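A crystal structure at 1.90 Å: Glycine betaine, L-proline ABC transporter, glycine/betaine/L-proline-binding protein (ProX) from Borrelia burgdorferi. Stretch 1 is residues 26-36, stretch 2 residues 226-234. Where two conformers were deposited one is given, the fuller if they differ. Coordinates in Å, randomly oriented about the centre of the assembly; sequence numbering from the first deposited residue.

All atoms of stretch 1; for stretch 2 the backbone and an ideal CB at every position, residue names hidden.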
# COMPACT_ATOMS: atom_id res chain seq x y z
N GLY A 26 0.59 2.62 -5.62
CA GLY A 26 0.61 4.08 -5.50
C GLY A 26 0.98 4.68 -4.14
O GLY A 26 1.81 5.59 -4.07
N GLY A 27 0.36 4.23 -3.04
CA GLY A 27 0.64 4.88 -1.78
C GLY A 27 2.07 4.54 -1.30
O GLY A 27 2.82 5.39 -0.77
N GLU A 28 2.46 3.29 -1.46
CA GLU A 28 3.78 2.85 -0.99
C GLU A 28 4.93 3.45 -1.81
O GLU A 28 5.97 3.77 -1.28
CB GLU A 28 3.85 1.30 -0.99
CG GLU A 28 3.07 0.78 0.24
CD GLU A 28 1.57 1.14 0.31
OE1 GLU A 28 0.84 0.96 -0.74
OE2 GLU A 28 1.06 1.53 1.45
N THR A 29 4.74 3.56 -3.12
CA THR A 29 5.69 4.30 -3.96
C THR A 29 5.75 5.81 -3.55
O THR A 29 6.85 6.36 -3.48
CB THR A 29 5.28 4.18 -5.41
OG1 THR A 29 5.23 2.78 -5.78
CG2 THR A 29 6.23 4.95 -6.35
N ALA A 30 4.61 6.45 -3.32
CA ALA A 30 4.61 7.86 -2.78
C ALA A 30 5.39 8.00 -1.49
O ALA A 30 6.31 8.84 -1.37
CB ALA A 30 3.20 8.41 -2.59
N ALA A 31 5.04 7.19 -0.49
CA ALA A 31 5.78 7.20 0.80
C ALA A 31 7.26 6.93 0.68
O ALA A 31 8.10 7.58 1.35
CB ALA A 31 5.17 6.21 1.79
N THR A 32 7.62 5.94 -0.15
CA THR A 32 9.02 5.53 -0.26
C THR A 32 9.89 6.60 -0.94
O THR A 32 11.01 6.89 -0.49
CB THR A 32 9.11 4.12 -0.95
OG1 THR A 32 8.35 3.21 -0.13
CG2 THR A 32 10.55 3.64 -0.95
N ASN A 33 9.35 7.21 -2.01
CA ASN A 33 10.01 8.37 -2.64
C ASN A 33 10.10 9.60 -1.74
O ASN A 33 11.14 10.28 -1.72
CB ASN A 33 9.35 8.71 -3.99
CG ASN A 33 9.89 7.85 -5.13
OD1 ASN A 33 10.86 8.23 -5.76
ND2 ASN A 33 9.22 6.71 -5.44
N VAL A 34 9.06 9.86 -0.96
CA VAL A 34 9.16 10.94 0.07
C VAL A 34 10.32 10.66 1.04
O VAL A 34 11.16 11.53 1.23
CB VAL A 34 7.86 11.13 0.86
CG1 VAL A 34 8.09 12.03 2.11
CG2 VAL A 34 6.82 11.76 -0.04
N LEU A 35 10.38 9.45 1.61
CA LEU A 35 11.49 9.13 2.52
C LEU A 35 12.86 9.14 1.84
O LEU A 35 13.87 9.56 2.42
CB LEU A 35 11.23 7.84 3.28
CG LEU A 35 10.21 7.96 4.43
CD1 LEU A 35 10.21 6.69 5.27
CD2 LEU A 35 10.44 9.15 5.38
N LYS A 36 12.89 8.73 0.57
CA LYS A 36 14.13 8.85 -0.17
C LYS A 36 14.63 10.32 -0.17
O LYS A 36 15.82 10.59 0.06
CB LYS A 36 13.92 8.35 -1.60
CG LYS A 36 15.21 8.38 -2.40
CD LYS A 36 14.91 7.78 -3.77
CE LYS A 36 15.69 8.53 -4.79
NZ LYS A 36 16.69 7.61 -5.36
N UNK A 226 15.75 6.54 13.59
CA UNK A 226 14.89 7.62 14.08
C UNK A 226 13.89 8.05 13.01
O UNK A 226 12.71 8.19 13.32
CB UNK A 226 15.73 8.82 14.52
N UNK A 227 14.33 8.22 11.76
CA UNK A 227 13.41 8.61 10.70
C UNK A 227 12.34 7.53 10.47
O UNK A 227 11.13 7.83 10.41
CB UNK A 227 14.18 8.88 9.41
N UNK A 228 12.76 6.26 10.35
CA UNK A 228 11.78 5.18 10.24
C UNK A 228 10.79 5.18 11.42
O UNK A 228 9.57 4.93 11.25
CB UNK A 228 12.50 3.83 10.16
N UNK A 229 11.31 5.47 12.61
CA UNK A 229 10.50 5.42 13.84
C UNK A 229 9.51 6.60 13.93
O UNK A 229 8.46 6.48 14.57
CB UNK A 229 11.42 5.42 15.07
N UNK A 230 9.82 7.72 13.28
CA UNK A 230 9.00 8.93 13.36
C UNK A 230 8.14 9.21 12.16
O UNK A 230 7.24 10.04 12.24
CB UNK A 230 9.90 10.14 13.59
N UNK A 231 8.37 8.53 11.03
CA UNK A 231 7.57 8.76 9.83
C UNK A 231 6.08 8.46 10.11
O UNK A 231 5.74 7.35 10.50
CB UNK A 231 8.08 7.90 8.68
N UNK A 232 5.21 9.42 9.83
CA UNK A 232 3.78 9.24 10.05
C UNK A 232 3.07 10.23 9.15
O UNK A 232 3.48 11.40 9.06
CB UNK A 232 3.40 9.44 11.52
N UNK A 233 2.01 9.80 8.49
CA UNK A 233 1.18 10.78 7.78
C UNK A 233 -0.25 10.32 7.62
O UNK A 233 -0.59 9.20 8.03
CB UNK A 233 1.77 11.08 6.40
N UNK A 234 -1.05 11.19 6.98
CA UNK A 234 -2.51 11.05 6.95
C UNK A 234 -3.07 11.37 5.57
O UNK A 234 -2.36 11.86 4.70
CB UNK A 234 -3.15 11.96 8.00

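Stretch 1 is helical throughout, and the part of it nearest stretch 2 carries the side chains of Ala-30, Ala-31, Val-34 and Leu-35. All are apolar, so what the visible atoms offer is carbon rather than charge. In the backbone register, Leu-35 CA lies 8.3 Å from the CA of position 231, and Ala-31 CA lies 9.1 Å from the CA of position 233, which leaves room for large side chains in between.

Position 226 is helical (phi/psi -58/-45), with no atom of stretch 1 within 5.5 Å of its ideal CB. Stretch 1 sets no preference here; the residue is Tyr-226, whose ring stays out of reach.

At position 227, also helical, CA-to-CB points toward stretch 1, yet the ideal CB has nothing within 5.5 Å. The gap ends at the methyls of Leu-35, so a Val, Ile, Leu or Met would suit. The deposited Val-227, with chi1 at t, places CG1 4.0 Å from Leu-35 CD2.

Position 228 points sideways, and its ideal CB is again free of neighbours. A short side chain would probably miss stretch 1, whereas a long apolar or aromatic one could bend back to Leu-35. Phe-228 does so: its chi1 of -75° (m) brings CD1 to 4.5 Å from Leu-35 CD1, a loose contact made obliquely to the ring.

Positions 229 and 230 close the helical segment out of reach of stretch 1, and polar residues are acceptable at both. They are Asp-229 and His-230. The latter turns back along its own helix, His-230 ND1 donating to Tyr-226 O at 2.8 Å with an N-H...acceptor angle of 158°.

Position 231 is the first after the helix to leave helical phi/psi (-60/126). Its CB points toward stretch 1, and the ideal CB lies only 4.2 Å from Leu-35 CD1. With Ala-31 small and Leu-35 alongside, a Leu, Met or aromatic could fill the space; charge would find no partner in these neighbours. Phe-231 extends with chi1 at t, its CZ reaching 3.8 Å from Ala-31 CB, while its CD1 lies 3.7 Å from Leu-35 CD2. Leu-35 CD1 sits over one face of the Phe-231 ring, 4.2 Å from the ring centroid and 20° off the normal, the geometry of a CH-pi contact.

The extended backbone at position 232 (-158/137) carries its side chain out of reach, so stretch 1 leaves the choice free; Tyr-232 occupies it.

Position 233, likewise extended (-154/180), points toward stretch 1, but its ideal CB touches nothing. Bridging that distance to Ala-30, Ala-31 and Val-34 calls for a long apolar side chain or a broad aromatic. Trp-233, with chi1 at 63° (p), sends its six-membered ring across: CZ2 is 3.5 Å from Ala-31 CB, CH2 4.2 Å from Ala-30 CB and CZ3 4.2 Å from Val-34 CG2.

Position 234 is an N-cap site beyond reach of stretch 1, where Ser, Thr, Asp or Asn is common. Ser-234 fits that pattern, although its side chain makes no capping bond.

Stretch 2, residues 226-234: YVFDHFYWS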
# COMPACT_ATOMS: atom_id res chain seq x y z
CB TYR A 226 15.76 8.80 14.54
CG TYR A 226 15.02 9.98 15.14
CD1 TYR A 226 14.23 10.81 14.33
CD2 TYR A 226 15.14 10.29 16.52
CE1 TYR A 226 13.56 11.89 14.87
CE2 TYR A 226 14.49 11.38 17.06
CZ TYR A 226 13.72 12.18 16.23
OH TYR A 226 13.05 13.25 16.79
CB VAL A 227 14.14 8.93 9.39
CG1 VAL A 227 13.16 9.27 8.29
CG2 VAL A 227 15.14 10.07 9.61
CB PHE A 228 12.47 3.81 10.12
CG PHE A 228 13.09 3.52 8.75
CD1 PHE A 228 12.30 3.46 7.60
CD2 PHE A 228 14.45 3.28 8.62
CE1 PHE A 228 12.86 3.18 6.34
CE2 PHE A 228 15.03 3.01 7.36
CZ PHE A 228 14.22 2.94 6.23
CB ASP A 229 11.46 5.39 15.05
CG ASP A 229 10.78 4.95 16.34
OD1 ASP A 229 9.81 4.16 16.36
OD2 ASP A 229 11.25 5.42 17.38
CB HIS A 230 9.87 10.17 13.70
CG HIS A 230 10.41 10.16 15.11
ND1 HIS A 230 11.49 9.43 15.47
CD2 HIS A 230 9.98 10.84 16.27
CE1 HIS A 230 11.73 9.64 16.80
NE2 HIS A 230 10.80 10.49 17.26
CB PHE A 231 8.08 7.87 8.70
CG PHE A 231 7.20 7.89 7.47
CD1 PHE A 231 7.01 9.08 6.77
CD2 PHE A 231 6.57 6.73 7.02
CE1 PHE A 231 6.20 9.09 5.63
CE2 PHE A 231 5.74 6.73 5.88
CZ PHE A 231 5.56 7.91 5.19
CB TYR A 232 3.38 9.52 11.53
CG TYR A 232 1.95 9.13 11.78
CD1 TYR A 232 0.90 10.05 11.54
CD2 TYR A 232 1.65 7.82 12.15
CE1 TYR A 232 -0.43 9.66 11.73
CE2 TYR A 232 0.35 7.41 12.33
CZ TYR A 232 -0.67 8.32 12.13
OH TYR A 232 -1.93 7.83 12.30
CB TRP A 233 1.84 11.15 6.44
CG TRP A 233 2.00 10.03 5.43
CD1 TRP A 233 1.78 8.66 5.59
CD2 TRP A 233 2.41 10.21 4.04
NE1 TRP A 233 2.04 8.00 4.40
CE2 TRP A 233 2.39 8.89 3.43
CE3 TRP A 233 2.78 11.32 3.27
CZ2 TRP A 233 2.71 8.69 2.08
CZ3 TRP A 233 3.11 11.12 1.92
CH2 TRP A 233 3.09 9.84 1.35
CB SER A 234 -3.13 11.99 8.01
OG SER A 234 -2.50 11.83 9.25
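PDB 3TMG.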